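Local structure of glutathione transferase o1 (Bombyx mori, 3RBT) at residues W65-L78 and F88-D100. The protein probably catalyses glutathione conjugation and the glutathione-dependent reduction of dehydroascorbate, as an omega-class glutathione transferase. Residues are numbered along the deposited sequence; the frame is centred on the assembly and turned at random.
Sequences WFRAKNPRLKIPVL and FLFESVVICDYLD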
ATOM      1  N   TRP A  65      26.826   7.670   4.198  1.00 37.86           N
ATOM      2  CA  TRP A  65      26.612   6.437   3.439  1.00 36.57           C
ATOM      3  C   TRP A  65      25.169   5.943   3.550  1.00 34.15           C
ATOM      4  O   TRP A  65      24.671   5.263   2.653  1.00 33.51           O
ATOM      5  CB  TRP A  65      27.595   5.343   3.872  1.00 36.99           C
ATOM      6  CG  TRP A  65      27.500   4.975   5.321  1.00 35.97           C
ATOM      7  CD1 TRP A  65      28.303   5.420   6.330  1.00 37.23           C
ATOM      8  CD2 TRP A  65      26.553   4.082   5.926  1.00 34.17           C
ATOM      9  NE1 TRP A  65      27.919   4.864   7.527  1.00 35.84           N
ATOM     10  CE2 TRP A  65      26.845   4.041   7.310  1.00 33.96           C
ATOM     11  CE3 TRP A  65      25.482   3.315   5.435  1.00 31.90           C
ATOM     12  CZ2 TRP A  65      26.108   3.265   8.211  1.00 32.43           C
ATOM     13  CZ3 TRP A  65      24.745   2.544   6.335  1.00 30.45           C
ATOM     14  CH2 TRP A  65      25.063   2.528   7.706  1.00 30.87           C
ATOM     15  N   PHE A  66      24.505   6.279   4.656  1.00 32.90           N
ATOM     16  CA  PHE A  66      23.101   5.929   4.833  1.00 31.02           C
ATOM     17  C   PHE A  66      22.220   6.791   3.934  1.00 30.77           C
ATOM     18  O   PHE A  66      21.408   6.255   3.184  1.00 29.91           O
ATOM     19  CB  PHE A  66      22.671   6.010   6.305  1.00 30.03           C
ATOM     20  CG  PHE A  66      21.269   5.509   6.559  1.00 28.50           C
ATOM     21  CD1 PHE A  66      21.004   4.146   6.653  1.00 27.70           C
ATOM     22  CD2 PHE A  66      20.214   6.400   6.705  1.00 26.99           C
ATOM     23  CE1 PHE A  66      19.706   3.684   6.884  1.00 25.75           C
ATOM     24  CE2 PHE A  66      18.918   5.950   6.945  1.00 25.60           C
ATOM     25  CZ  PHE A  66      18.661   4.589   7.027  1.00 25.05           C
ATOM     26  N   ARG A  67      22.401   8.112   3.992  1.00 32.14           N
ATOM     27  CA  ARG A  67      21.685   9.030   3.094  1.00 33.08           C
ATOM     28  C   ARG A  67      21.862   8.622   1.636  1.00 33.51           C
ATOM     29  O   ARG A  67      20.898   8.597   0.879  1.00 32.96           O
ATOM     30  CB  ARG A  67      22.127  10.486   3.290  1.00 34.64           C
ATOM     31  CG  ARG A  67      21.784  11.057   4.660  1.00 36.63           C
ATOM     32  CD  ARG A  67      22.227  12.501   4.820  1.00 41.98           C
ATOM     33  NE  ARG A  67      22.989  12.694   6.054  1.00 44.70           N
ATOM     34  CZ  ARG A  67      23.364  13.877   6.543  1.00 47.77           C
ATOM     35  NH1 ARG A  67      23.042  15.003   5.911  1.00 49.11           N
ATOM     36  NH2 ARG A  67      24.059  13.935   7.676  1.00 48.51           N
ATOM     37  N   ALA A  68      23.090   8.271   1.258  1.00 34.54           N
ATOM     38  CA  ALA A  68      23.382   7.864  -0.116  1.00 35.10           C
ATOM     39  C   ALA A  68      22.565   6.656  -0.581  1.00 33.69           C
ATOM     40  O   ALA A  68      22.129   6.616  -1.729  1.00 34.10           O
ATOM     41  CB  ALA A  68      24.872   7.608  -0.292  1.00 36.84           C
ATOM     42  N   LYS A  69      22.357   5.680   0.304  1.00 32.06           N
ATOM     43  CA  LYS A  69      21.572   4.492  -0.039  1.00 30.78           C
ATOM     44  C   LYS A  69      20.076   4.712   0.179  1.00 29.13           C
ATOM     45  O   LYS A  69      19.259   3.870  -0.181  1.00 28.11           O
ATOM     46  CB  LYS A  69      22.038   3.276   0.771  1.00 30.65           C
ATOM     47  CG  LYS A  69      23.450   2.770   0.450  1.00 33.19           C
ATOM     48  CD  LYS A  69      23.711   1.434   1.166  1.00 35.61           C
ATOM     49  CE  LYS A  69      25.127   0.937   0.944  1.00 41.14           C
ATOM     50  NZ  LYS A  69      25.336  -0.443   1.490  1.00 43.39           N
ATOM     51  N   ASN A  70      19.728   5.861   0.749  1.00 28.59           N
ATOM     52  CA  ASN A  70      18.366   6.147   1.178  1.00 27.23           C
ATOM     53  C   ASN A  70      18.132   7.665   1.175  1.00 28.06           C
ATOM     54  O   ASN A  70      17.968   8.271   2.236  1.00 27.27           O
ATOM     55  CB  ASN A  70      18.161   5.539   2.575  1.00 25.66           C
ATOM     56  CG  ASN A  70      16.752   5.727   3.120  1.00 23.39           C
ATOM     57  OD1 ASN A  70      15.807   6.041   2.390  1.00 20.34           O
ATOM     58  ND2 ASN A  70      16.612   5.521   4.425  1.00 19.89           N
ATOM     59  N   PRO A  71      18.127   8.286  -0.026  1.00 29.50           N
ATOM     60  CA  PRO A  71      18.125   9.755  -0.130  1.00 30.97           C
ATOM     61  C   PRO A  71      16.866  10.427   0.422  1.00 30.68           C
ATOM     62  O   PRO A  71      16.941  11.564   0.891  1.00 31.29           O
ATOM     63  CB  PRO A  71      18.289  10.012  -1.633  1.00 32.00           C
ATOM     64  CG  PRO A  71      17.819   8.789  -2.295  1.00 31.55           C
ATOM     65  CD  PRO A  71      18.028   7.639  -1.348  1.00 29.96           C
ATOM     66  N   ARG A  72      15.739   9.713   0.397  1.00 30.25           N
ATOM     67  CA  ARG A  72      14.485  10.204   0.980  1.00 30.55           C
ATOM     68  C   ARG A  72      14.381   9.913   2.491  1.00 29.34           C
ATOM     69  O   ARG A  72      13.396  10.273   3.137  1.00 29.27           O
ATOM     70  CB  ARG A  72      13.288   9.627   0.207  1.00 30.41           C
ATOM     71  CG  ARG A  72      13.041  10.310  -1.157  1.00 34.92           C
ATOM     72  CD  ARG A  72      12.466   9.341  -2.202  1.00 39.48           C
ATOM     73  NE  ARG A  72      11.211   8.711  -1.772  1.00 41.14           N
ATOM     74  CZ  ARG A  72       9.998   9.059  -2.204  1.00 42.24           C
ATOM     75  NH1 ARG A  72       9.857  10.036  -3.096  1.00 44.25           N
ATOM     76  NH2 ARG A  72       8.922   8.429  -1.740  1.00 41.03           N
ATOM     77  N   LEU A  73      15.405   9.254   3.036  1.00 29.01           N
ATOM     78  CA  LEU A  73      15.532   8.975   4.474  1.00 28.20           C
ATOM     79  C   LEU A  73      14.334   8.223   5.076  1.00 26.62           C
ATOM     80  O   LEU A  73      13.837   8.564   6.155  1.00 25.90           O
ATOM     81  CB  LEU A  73      15.857  10.264   5.252  1.00 29.13           C
ATOM     82  CG  LEU A  73      17.257  10.830   4.996  1.00 31.07           C
ATOM     83  CD1 LEU A  73      17.431  12.201   5.612  1.00 32.55           C
ATOM     84  CD2 LEU A  73      18.312   9.878   5.545  1.00 32.37           C
ATOM     85  N   LYS A  74      13.882   7.198   4.360  1.00 25.59           N
ATOM     86  CA  LYS A  74      12.757   6.389   4.795  1.00 24.27           C
ATOM     87  C   LYS A  74      13.181   5.495   5.945  1.00 23.00           C
ATOM     88  O   LYS A  74      14.342   5.071   6.019  1.00 22.93           O
ATOM     89  CB  LYS A  74      12.201   5.561   3.639  1.00 24.44           C
ATOM     90  CG  LYS A  74      12.006   6.364   2.358  1.00 27.97           C
ATOM     91  CD  LYS A  74      11.047   5.700   1.397  1.00 32.32           C
ATOM     92  CE  LYS A  74       9.651   6.295   1.546  1.00 34.55           C
ATOM     93  NZ  LYS A  74       8.760   5.840   0.448  1.00 37.01           N
ATOM     94  N   ILE A  75      12.245   5.248   6.860  1.00 21.67           N
ATOM     95  CA  ILE A  75      12.508   4.409   8.034  1.00 20.98           C
ATOM     96  C   ILE A  75      11.319   3.501   8.328  1.00 19.50           C
ATOM     97  O   ILE A  75      10.176   3.875   8.051  1.00 19.73           O
ATOM     98  CB  ILE A  75      12.881   5.229   9.314  1.00 21.52           C
ATOM     99  CG1 ILE A  75      11.743   6.179   9.719  1.00 21.51           C
ATOM    100  CG2 ILE A  75      14.242   5.957   9.140  1.00 22.99           C
ATOM    101  CD1 ILE A  75      11.959   6.831  11.075  1.00 23.50           C
ATOM    102  N   PRO A  76      11.583   2.296   8.863  1.00 18.69           N
ATOM    103  CA  PRO A  76      12.921   1.736   9.091  1.00 18.74           C
ATOM    104  C   PRO A  76      13.488   1.194   7.787  1.00 18.78           C
ATOM    105  O   PRO A  76      12.831   1.281   6.750  1.00 18.64           O
ATOM    106  CB  PRO A  76      12.639   0.579  10.048  1.00 18.26           C
ATOM    107  CG  PRO A  76      11.300   0.089   9.600  1.00 18.02           C
ATOM    108  CD  PRO A  76      10.530   1.362   9.301  1.00 17.73           C
ATOM    109  N   VAL A  77      14.698   0.648   7.840  1.00 19.41           N
ATOM    110  CA  VAL A  77      15.273  -0.048   6.698  1.00 19.66           C
ATOM    111  C   VAL A  77      15.662  -1.458   7.129  1.00 20.31           C
ATOM    112  O   VAL A  77      16.332  -1.644   8.150  1.00 20.70           O
ATOM    113  CB  VAL A  77      16.538   0.649   6.156  1.00 20.68           C
ATOM    114  CG1 VAL A  77      17.129  -0.155   4.990  1.00 20.46           C
ATOM    115  CG2 VAL A  77      16.239   2.080   5.724  1.00 20.02           C
ATOM    116  N   LEU A  78      15.230  -2.451   6.360  1.00 19.93           N
ATOM    117  CA  LEU A  78      15.684  -3.803   6.588  1.00 20.42           C
ATOM    118  C   LEU A  78      16.706  -4.140   5.514  1.00 21.02           C
ATOM    119  O   LEU A  78      16.393  -4.113   4.309  1.00 20.64           O
ATOM    120  CB  LEU A  78      14.509  -4.799   6.576  1.00 19.70           C
ATOM    121  CG  LEU A  78      14.838  -6.279   6.830  1.00 21.42           C
ATOM    122  CD1 LEU A  78      15.159  -6.565   8.302  1.00 21.37           C
ATOM    123  CD2 LEU A  78      13.709  -7.189   6.352  1.00 20.78           C
ATOM    124  N   PHE A  88      19.055  -2.820   0.726  1.00 25.40           N
ATOM    125  CA  PHE A  88      18.081  -2.126   1.544  1.00 24.24           C
ATOM    126  C   PHE A  88      16.667  -2.465   1.067  1.00 23.31           C
ATOM    127  O   PHE A  88      16.391  -2.488  -0.135  1.00 23.58           O
ATOM    128  CB  PHE A  88      18.304  -0.615   1.448  1.00 24.58           C
ATOM    129  CG  PHE A  88      19.371  -0.072   2.374  1.00 25.37           C
ATOM    130  CD1 PHE A  88      19.376   1.290   2.702  1.00 25.75           C
ATOM    131  CD2 PHE A  88      20.356  -0.896   2.916  1.00 24.77           C
ATOM    132  CE1 PHE A  88      20.350   1.826   3.541  1.00 26.59           C
ATOM    133  CE2 PHE A  88      21.327  -0.376   3.764  1.00 26.60           C
ATOM    134  CZ  PHE A  88      21.331   0.994   4.076  1.00 27.24           C
ATOM    135  N   LEU A  89      15.788  -2.760   2.017  1.00 22.24           N
ATOM    136  CA  LEU A  89      14.357  -2.871   1.752  1.00 21.10           C
ATOM    137  C   LEU A  89      13.642  -1.796   2.550  1.00 19.90           C
ATOM    138  O   LEU A  89      13.933  -1.609   3.731  1.00 18.71           O
ATOM    139  CB  LEU A  89      13.817  -4.249   2.141  1.00 21.25           C
ATOM    140  CG  LEU A  89      13.767  -5.360   1.079  1.00 23.72           C
ATOM    141  CD1 LEU A  89      13.049  -6.599   1.638  1.00 23.60           C
ATOM    142  CD2 LEU A  89      13.068  -4.891  -0.169  1.00 23.70           C
ATOM    143  N   PHE A  90      12.715  -1.101   1.890  1.00 19.32           N
ATOM    144  CA  PHE A  90      12.010   0.033   2.473  1.00 18.98           C
ATOM    145  C   PHE A  90      10.523  -0.257   2.663  1.00 18.52           C
ATOM    146  O   PHE A  90       9.985  -1.199   2.066  1.00 18.47           O
ATOM    147  CB  PHE A  90      12.163   1.282   1.580  1.00 19.30           C
ATOM    148  CG  PHE A  90      13.590   1.702   1.334  1.00 20.15           C
ATOM    149  CD1 PHE A  90      14.181   1.503   0.091  1.00 20.86           C
ATOM    150  CD2 PHE A  90      14.335   2.315   2.337  1.00 20.61           C
ATOM    151  CE1 PHE A  90      15.496   1.898  -0.151  1.00 22.81           C
ATOM    152  CE2 PHE A  90      15.659   2.708   2.111  1.00 21.07           C
ATOM    153  CZ  PHE A  90      16.235   2.506   0.865  1.00 22.87           C
ATOM    154  N   GLU A  91       9.880   0.588   3.476  1.00 18.32           N
ATOM    155  CA  GLU A  91       8.425   0.603   3.715  1.00 18.26           C
ATOM    156  C   GLU A  91       7.947  -0.579   4.563  1.00 17.07           C
ATOM    157  O   GLU A  91       8.038  -1.737   4.132  1.00 17.01           O
ATOM    158  CB  GLU A  91       7.635   0.726   2.403  1.00 19.31           C
ATOM    159  CG  GLU A  91       7.885   2.029   1.649  1.00 24.26           C
ATOM    160  CD  GLU A  91       6.863   2.298   0.566  1.00 30.30           C
ATOM    161  OE1 GLU A  91       5.777   1.675   0.600  1.00 32.57           O
ATOM    162  OE2 GLU A  91       7.141   3.145  -0.329  1.00 35.24           O
ATOM    163  N   SER A  92       7.443  -0.279   5.764  1.00 15.69           N
ATOM    164  CA  SER A  92       7.197  -1.305   6.797  1.00 15.40           C
ATOM    165  C   SER A  92       6.263  -2.425   6.344  1.00 15.28           C
ATOM    166  O   SER A  92       6.486  -3.584   6.671  1.00 15.35           O
ATOM    167  CB  SER A  92       6.664  -0.675   8.100  1.00 15.31           C
ATOM    168  OG  SER A  92       5.372  -0.119   7.905  1.00 15.23           O
ATOM    169  N   VAL A  93       5.225  -2.068   5.591  1.00 15.44           N
ATOM    170  CA  VAL A  93       4.309  -3.054   5.014  1.00 16.04           C
ATOM    171  C   VAL A  93       5.025  -3.993   4.041  1.00 15.79           C
ATOM    172  O   VAL A  93       4.889  -5.208   4.135  1.00 16.01           O
ATOM    173  CB  VAL A  93       3.117  -2.382   4.292  1.00 16.35           C
ATOM    174  CG1 VAL A  93       2.192  -3.449   3.693  1.00 17.96           C
ATOM    175  CG2 VAL A  93       2.342  -1.491   5.260  1.00 16.87           C
ATOM    176  N   VAL A  94       5.785  -3.424   3.111  1.00 15.73           N
ATOM    177  CA  VAL A  94       6.528  -4.224   2.133  1.00 15.98           C
ATOM    178  C   VAL A  94       7.555  -5.125   2.838  1.00 15.77           C
ATOM    179  O   VAL A  94       7.710  -6.314   2.495  1.00 16.05           O
ATOM    180  CB  VAL A  94       7.204  -3.321   1.083  1.00 16.41           C
ATOM    181  CG1 VAL A  94       8.057  -4.133   0.129  1.00 17.60           C
ATOM    182  CG2 VAL A  94       6.146  -2.543   0.310  1.00 16.46           C
ATOM    183  N   ILE A  95       8.218  -4.551   3.842  1.00 14.74           N
ATOM    184  CA  ILE A  95       9.226  -5.257   4.644  1.00 14.75           C
ATOM    185  C   ILE A  95       8.623  -6.462   5.362  1.00 14.34           C
ATOM    186  O   ILE A  95       9.152  -7.568   5.281  1.00 15.02           O
ATOM    187  CB  ILE A  95       9.911  -4.312   5.666  1.00 13.82           C
ATOM    188  CG1 ILE A  95      10.907  -3.386   4.941  1.00 15.20           C
ATOM    189  CG2 ILE A  95      10.639  -5.111   6.711  1.00 14.12           C
ATOM    190  CD1 ILE A  95      11.358  -2.139   5.753  1.00 12.30           C
ATOM    191  N   CYS A  96       7.504  -6.240   6.045  1.00 13.71           N
ATOM    192  CA  CYS A  96       6.875  -7.285   6.823  1.00 13.70           C
ATOM    193  C   CYS A  96       6.301  -8.373   5.927  1.00 13.77           C
ATOM    194  O   CYS A  96       6.363  -9.547   6.287  1.00 14.15           O
ATOM    195  CB  CYS A  96       5.785  -6.702   7.731  1.00 13.49           C
ATOM    196  SG  CYS A  96       6.423  -5.699   9.113  1.00 14.99           S
ATOM    197  N   ASP A  97       5.751  -7.980   4.773  1.00 13.24           N
ATOM    198  CA  ASP A  97       5.214  -8.933   3.799  1.00 14.24           C
ATOM    199  C   ASP A  97       6.328  -9.751   3.143  1.00 14.66           C
ATOM    200  O   ASP A  97       6.174 -10.963   2.942  1.00 14.89           O
ATOM    201  CB  ASP A  97       4.338  -8.238   2.739  1.00 13.71           C
ATOM    202  CG  ASP A  97       2.995  -7.749   3.311  1.00 14.24           C
ATOM    203  OD1 ASP A  97       2.640  -8.123   4.450  1.00 12.85           O
ATOM    204  OD2 ASP A  97       2.282  -7.005   2.611  1.00 13.95           O
ATOM    205  N   TYR A  98       7.448  -9.089   2.850  1.00 14.76           N
ATOM    206  CA  TYR A  98       8.646  -9.783   2.372  1.00 15.32           C
ATOM    207  C   TYR A  98       9.025 -10.895   3.354  1.00 15.43           C
ATOM    208  O   TYR A  98       9.215 -12.033   2.958  1.00 16.35           O
ATOM    209  CB  TYR A  98       9.832  -8.818   2.185  1.00 15.18           C
ATOM    210  CG  TYR A  98      11.128  -9.571   2.041  1.00 16.77           C
ATOM    211  CD1 TYR A  98      11.463 -10.179   0.832  1.00 17.44           C
ATOM    212  CD2 TYR A  98      11.987  -9.738   3.127  1.00 16.94           C
ATOM    213  CE1 TYR A  98      12.639 -10.904   0.700  1.00 20.62           C
ATOM    214  CE2 TYR A  98      13.165 -10.467   2.999  1.00 18.34           C
ATOM    215  CZ  TYR A  98      13.481 -11.049   1.790  1.00 19.92           C
ATOM    216  OH  TYR A  98      14.648 -11.779   1.651  1.00 22.70           O
ATOM    217  N   LEU A  99       9.122 -10.544   4.635  1.00 15.14           N
ATOM    218  CA  LEU A  99       9.490 -11.492   5.686  1.00 15.41           C
ATOM    219  C   LEU A  99       8.511 -12.651   5.787  1.00 15.86           C
ATOM    220  O   LEU A  99       8.929 -13.792   5.973  1.00 16.28           O
ATOM    221  CB  LEU A  99       9.606 -10.786   7.042  1.00 14.61           C
ATOM    222  CG  LEU A  99      10.713  -9.718   7.128  1.00 14.61           C
ATOM    223  CD1 LEU A  99      10.618  -8.952   8.441  1.00 13.89           C
ATOM    224  CD2 LEU A  99      12.096 -10.372   6.963  1.00 12.66           C
ATOM    225  N   ASP A 100       7.216 -12.364   5.650  1.00 15.24           N
ATOM    226  CA  ASP A 100       6.206 -13.417   5.752  1.00 16.14           C
ATOM    227  C   ASP A 100       6.211 -14.399   4.576  1.00 17.30           C
ATOM    228  O   ASP A 100       5.858 -15.576   4.748  1.00 18.69           O
ATOM    229  CB  ASP A 100       4.798 -12.855   5.969  1.00 15.17           C
ATOM    230  CG  ASP A 100       3.888 -13.845   6.667  1.00 15.10           C
ATOM    231  OD1 ASP A 100       4.356 -14.525   7.595  1.00 16.86           O
ATOM    232  OD2 ASP A 100       2.706 -13.942   6.310  1.00 17.04           O
TER
HETATM  233  O   HOH W   1       7.529   2.494   6.990  1.00 27.35           O
HETATM  234  O   HOH W   2      11.025   2.515   4.952  1.00 13.07           O
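Leu-78 and Leu-89 pair in an antiparallel beta hairpin at the edge of the N-terminal domain's sheet, and the helices flanking the hairpin pack on its two faces. The pair is hydrogen-bonded both ways, Leu-89 N to Leu-78 O at 2.7 Å and Leu-78 N to Leu-89 O at 3.1 Å. On the face bearing these leucines, Leu-78 sends CD2 against helix 92-102, tip to tip with Leu-99 CD2 (3.6 Å) and beside Ile-95 CG2. The other face receives helix 64-69. There the Phe-88 ring is sandwiched, Val-77 CG1 lying over one face, 3.7 Å from the ring centroid, and Lys-69 CD over the opposite one in a second CH-pi contact; Phe-66 meets the ring obliquely. Val-77 reaches Phe-88 because its CG1 is anti to the backbone N (chi1 178°), which leaves CG2 for Phe-90 CE2.

Such a hairpin, entered through a cis-proline, here Pro-76, and followed by a helix, is the hallmark of the thioredoxin-like domain of glutathione transferases. A water joins the two segments just before that helix, donating to Pro-76 O and accepting from Glu-91 N. Farther out, Asn-70 OD1 comes within 3.3 Å of Phe-90 CE2, its amide plane tilted 41° from the ring. The same amide grips Lys-74 twice, OD1 accepting from its backbone N-H and ND2 giving to its O on an in-plane lone pair (2.8 Å). With an alanine at Asn-70, both backbone groups would probably lose these mates, freeing the loop carrying Lys-74, whose NZ forms a salt bridge with Glu-91 OE2, the hydrogen bond within it weak.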